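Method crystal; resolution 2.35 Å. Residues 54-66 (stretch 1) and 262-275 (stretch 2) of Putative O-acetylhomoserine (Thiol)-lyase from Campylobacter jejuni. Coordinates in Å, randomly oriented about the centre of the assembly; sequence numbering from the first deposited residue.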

# COMPACT_ATOMS: atom_id res chain seq x y z
N TYR D 54 12.99 -14.45 7.27
CA TYR D 54 12.95 -13.77 5.98
C TYR D 54 11.55 -13.92 5.44
O TYR D 54 10.99 -15.03 5.46
CB TYR D 54 13.97 -14.41 5.06
CG TYR D 54 14.13 -13.73 3.73
CD1 TYR D 54 14.78 -12.49 3.63
CD2 TYR D 54 13.75 -14.36 2.56
CE1 TYR D 54 14.97 -11.86 2.42
CE2 TYR D 54 13.92 -13.73 1.34
CZ TYR D 54 14.55 -12.49 1.27
OH TYR D 54 14.74 -11.89 0.05
N SER D 55 11.01 -12.82 4.93
CA SER D 55 9.62 -12.77 4.42
C SER D 55 9.22 -13.75 3.33
O SER D 55 8.03 -13.98 3.14
CB SER D 55 9.16 -11.35 4.10
OG SER D 55 9.15 -10.62 5.29
N ARG D 56 10.17 -14.31 2.62
CA ARG D 56 9.78 -15.32 1.62
C ARG D 56 9.19 -16.54 2.32
O ARG D 56 8.36 -17.24 1.76
CB ARG D 56 10.93 -15.70 0.70
CG ARG D 56 10.77 -17.02 -0.05
CD ARG D 56 11.73 -17.22 -1.20
NE ARG D 56 13.05 -16.65 -1.03
CZ ARG D 56 14.13 -17.20 -0.47
NH1 ARG D 56 14.08 -18.38 0.11
NH2 ARG D 56 15.26 -16.50 -0.46
N LEU D 57 9.60 -16.77 3.58
CA LEU D 57 9.12 -17.90 4.38
C LEU D 57 7.89 -17.52 5.20
O LEU D 57 6.91 -18.23 5.21
CB LEU D 57 10.18 -18.37 5.37
CG LEU D 57 11.58 -18.60 4.81
CD1 LEU D 57 12.36 -19.38 5.85
CD2 LEU D 57 11.49 -19.40 3.55
N SER D 58 8.00 -16.41 5.95
CA SER D 58 6.89 -15.96 6.75
C SER D 58 7.05 -14.47 7.06
O SER D 58 8.17 -13.94 7.11
CB SER D 58 6.78 -16.71 8.06
OG SER D 58 7.87 -16.38 8.92
N ASN D 59 5.91 -13.84 7.32
CA ASN D 59 5.79 -12.42 7.66
C ASN D 59 4.70 -12.26 8.74
O ASN D 59 3.67 -12.93 8.67
CB ASN D 59 5.50 -11.66 6.38
CG ASN D 59 5.26 -10.18 6.59
OD1 ASN D 59 4.30 -9.76 7.26
ND2 ASN D 59 6.05 -9.36 5.89
N PRO D 60 4.93 -11.42 9.75
CA PRO D 60 3.95 -11.25 10.83
C PRO D 60 2.56 -10.83 10.37
O PRO D 60 1.58 -11.33 10.94
CB PRO D 60 4.57 -10.18 11.73
CG PRO D 60 6.01 -10.12 11.35
CD PRO D 60 6.08 -10.52 9.91
N THR D 61 2.45 -10.00 9.35
CA THR D 61 1.14 -9.58 8.86
C THR D 61 0.45 -10.82 8.34
O THR D 61 -0.65 -11.16 8.77
CB THR D 61 1.23 -8.51 7.75
OG1 THR D 61 1.88 -7.34 8.26
CG2 THR D 61 -0.15 -8.12 7.27
N SER D 62 1.11 -11.53 7.43
CA SER D 62 0.54 -12.78 6.87
C SER D 62 0.34 -13.91 7.91
O SER D 62 -0.54 -14.75 7.76
CB SER D 62 1.27 -13.24 5.64
OG SER D 62 2.65 -13.37 5.88
N ASP D 63 1.11 -13.91 9.00
CA ASP D 63 0.94 -14.93 10.05
C ASP D 63 -0.40 -14.76 10.75
O ASP D 63 -1.07 -15.75 11.07
CB ASP D 63 2.07 -14.88 11.09
CG ASP D 63 3.41 -15.31 10.52
OD1 ASP D 63 3.44 -15.90 9.41
OD2 ASP D 63 4.43 -15.09 11.20
N VAL D 64 -0.78 -13.50 11.01
CA VAL D 64 -2.06 -13.22 11.67
C VAL D 64 -3.18 -13.78 10.78
O VAL D 64 -4.10 -14.45 11.26
CB VAL D 64 -2.30 -11.74 11.91
CG1 VAL D 64 -3.68 -11.54 12.51
CG2 VAL D 64 -1.23 -11.15 12.81
N LEU D 65 -3.07 -13.54 9.47
CA LEU D 65 -4.04 -14.00 8.49
C LEU D 65 -4.15 -15.52 8.52
O LEU D 65 -5.24 -16.09 8.55
CB LEU D 65 -3.64 -13.55 7.09
CG LEU D 65 -4.54 -13.97 5.92
CD1 LEU D 65 -6.00 -13.53 6.08
CD2 LEU D 65 -3.98 -13.43 4.63
N GLY D 66 -3.00 -16.17 8.49
CA GLY D 66 -2.96 -17.65 8.48
C GLY D 66 -3.66 -18.26 9.68
O GLY D 66 -4.52 -19.15 9.53
N VAL D 262 5.55 -27.04 4.08
CA VAL D 262 5.17 -26.00 3.13
C VAL D 262 6.11 -24.80 3.28
O VAL D 262 6.51 -24.17 2.30
CB VAL D 262 3.72 -25.51 3.35
CG1 VAL D 262 3.42 -24.33 2.44
CG2 VAL D 262 2.71 -26.62 3.12
N ILE D 263 6.46 -24.48 4.52
CA ILE D 263 7.32 -23.36 4.77
C ILE D 263 8.79 -23.59 4.46
O ILE D 263 9.39 -22.86 3.63
CB ILE D 263 7.24 -22.90 6.23
CG1 ILE D 263 5.83 -22.39 6.55
CG2 ILE D 263 8.24 -21.79 6.47
CD1 ILE D 263 5.62 -21.99 7.99
N ILE D 264 9.38 -24.57 5.14
CA ILE D 264 10.82 -24.84 4.97
C ILE D 264 11.22 -25.39 3.60
O ILE D 264 12.41 -25.36 3.25
CB ILE D 264 11.36 -25.75 6.08
CG1 ILE D 264 10.85 -27.18 5.95
CG2 ILE D 264 11.07 -25.12 7.43
CD1 ILE D 264 11.45 -28.14 6.97
N THR D 265 10.25 -25.89 2.84
CA THR D 265 10.58 -26.42 1.54
C THR D 265 9.92 -25.69 0.36
O THR D 265 10.62 -25.06 -0.42
CB THR D 265 10.25 -27.92 1.45
OG1 THR D 265 10.93 -28.63 2.49
CG2 THR D 265 10.67 -28.47 0.11
N TRP D 266 8.58 -25.70 0.29
CA TRP D 266 7.91 -25.07 -0.84
C TRP D 266 7.98 -23.53 -0.89
O TRP D 266 8.19 -22.96 -1.97
CB TRP D 266 6.51 -25.60 -0.96
CG TRP D 266 6.50 -27.12 -0.92
CD1 TRP D 266 5.92 -27.91 0.02
CD2 TRP D 266 7.22 -28.01 -1.78
NE1 TRP D 266 6.13 -29.21 -0.25
CE2 TRP D 266 6.94 -29.32 -1.34
CE3 TRP D 266 8.02 -27.84 -2.91
CZ2 TRP D 266 7.46 -30.47 -1.98
CZ3 TRP D 266 8.53 -28.98 -3.56
CH2 TRP D 266 8.24 -30.27 -3.09
N LEU D 267 7.76 -22.86 0.23
CA LEU D 267 7.89 -21.41 0.22
C LEU D 267 9.37 -21.05 0.09
O LEU D 267 9.73 -20.23 -0.74
CB LEU D 267 7.31 -20.72 1.47
CG LEU D 267 5.82 -20.52 1.52
CD1 LEU D 267 5.33 -20.06 2.88
CD2 LEU D 267 5.45 -19.50 0.44
N ARG D 268 10.20 -21.69 0.89
CA ARG D 268 11.61 -21.38 0.85
C ARG D 268 12.28 -21.57 -0.48
O ARG D 268 13.05 -20.73 -0.90
CB ARG D 268 12.36 -22.19 1.89
CG ARG D 268 13.81 -21.79 2.00
CD ARG D 268 14.49 -22.44 3.19
NE ARG D 268 15.81 -21.83 3.46
CZ ARG D 268 16.63 -22.16 4.47
NH1 ARG D 268 16.30 -23.11 5.34
NH2 ARG D 268 17.78 -21.53 4.60
N ASP D 269 11.96 -22.66 -1.17
CA ASP D 269 12.61 -22.93 -2.46
C ASP D 269 11.83 -22.53 -3.72
O ASP D 269 12.43 -22.24 -4.73
CB ASP D 269 12.98 -24.43 -2.52
CG ASP D 269 13.88 -24.89 -1.35
OD1 ASP D 269 14.40 -24.05 -0.58
OD2 ASP D 269 14.06 -26.12 -1.19
N LEU D 270 10.50 -22.61 -3.69
CA LEU D 270 9.68 -22.24 -4.88
C LEU D 270 9.23 -20.79 -4.82
O LEU D 270 8.96 -20.16 -5.85
CB LEU D 270 8.53 -23.21 -5.11
CG LEU D 270 8.78 -24.60 -5.74
CD1 LEU D 270 10.04 -25.22 -5.21
CD2 LEU D 270 7.64 -25.64 -5.71
N GLY D 271 9.13 -20.26 -3.60
CA GLY D 271 8.81 -18.85 -3.39
C GLY D 271 7.56 -18.15 -3.83
O GLY D 271 7.64 -17.00 -4.28
N ALA D 272 6.42 -18.81 -3.69
CA ALA D 272 5.13 -18.22 -4.06
C ALA D 272 4.60 -17.53 -2.80
O ALA D 272 3.54 -17.83 -2.27
CB ALA D 272 4.18 -19.28 -4.54
N SER D 273 5.36 -16.56 -2.37
CA SER D 273 5.09 -15.80 -1.18
C SER D 273 4.04 -14.70 -1.34
O SER D 273 3.92 -14.01 -2.37
CB SER D 273 6.46 -15.38 -0.61
OG SER D 273 6.44 -14.65 0.60
N LEU D 274 3.23 -14.58 -0.32
CA LEU D 274 2.18 -13.59 -0.31
C LEU D 274 2.75 -12.25 0.18
O LEU D 274 3.22 -12.15 1.32
CB LEU D 274 1.02 -14.02 0.59
CG LEU D 274 -0.18 -13.04 0.63
CD1 LEU D 274 -0.82 -12.90 -0.75
CD2 LEU D 274 -1.24 -13.49 1.62
N ALA D 275 2.63 -11.22 -0.64
CA ALA D 275 3.08 -9.90 -0.26
C ALA D 275 2.29 -9.34 0.94
O ALA D 275 1.09 -9.60 1.08
CB ALA D 275 2.98 -8.96 -1.44

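The polar part of this contact is built from side chains reaching for backbone carbonyls, and it is concentrated where the turn at 55-57 meets the end of the helix that closes at Leu270. A helix leaves its last carbonyls without the amide partners that a further turn would provide, and Arg56 exploits this. Its CA-to-CB bond runs sideways to the other stretch, but the end of the chain comes nearer, with chi1 and chi2 t and chi3 off-well at 33°, and Arg56 NH1 donates to Arg268 O at 2.8 Å. The bond is short but weak, because the N-H...acceptor angle is only 119° and the carbonyl lies oblique to the guanidinium. The other guanidinium nitrogens, NE and NH2, are satisfied elsewhere in the structure, so NH1 is the guanidinium nitrogen that serves this contact.

The carbonyl one residue earlier is treated differently. Leu267 O accepts from Gly271 N at 2.9 Å, a weak bond within the helix end, and meets Arg56 only through carbon, with CG 3.4 Å away. The aliphatic part of the arginine then passes Gly271, whose CA lies 4.0 Å from Arg56 CD. Gly271 leaves the helix with positive phi, a conformation that favours glycine, and an ideal CB there would sit a tight 3.5 Å from that same CD. Backbone and neighbour thus both suit a residue without a side chain.

Past the turn, Ser273 points its CB toward stretch 1 and places its hydroxyl near two carbonyls, with OG 3.1 Å from Ser55 O and 3.4 Å from Arg56 O. Either would be a weak hydrogen bond, and the geometry does not settle which acceptor takes the single proton.

Within stretch 1, Asn59 organises a small local network. It caps the helix beginning at Pro60: its OD1 accepts from Thr61 N at 2.8 Å, while its ND2 gives a weak bond to Ser55 OG at 3.4 Å and has a further partner elsewhere. Asn59 O takes the amide of Asp63, N to O 2.8 Å, in the first helical turn.

Apolar contacts fill in around this polar centre. Leu57 lays CD2 against the helix backbone, 3.4 Å from Arg268 CA, and its CB is 4.1 Å from Ile263 CG2. Its carbonyl finds only carbon across the contact, with Leu57 O 3.4 Å from Leu267 CD1. Farther along, Leu65 CD2 meets Leu274 CD2 at 4.1 Å. The rule to read here is modest: an arginine reaches a carbonyl at the end of a helix, a serine hydroxyl lies near two carbonyls of the facing turn, and aliphatic side chains pack beside them.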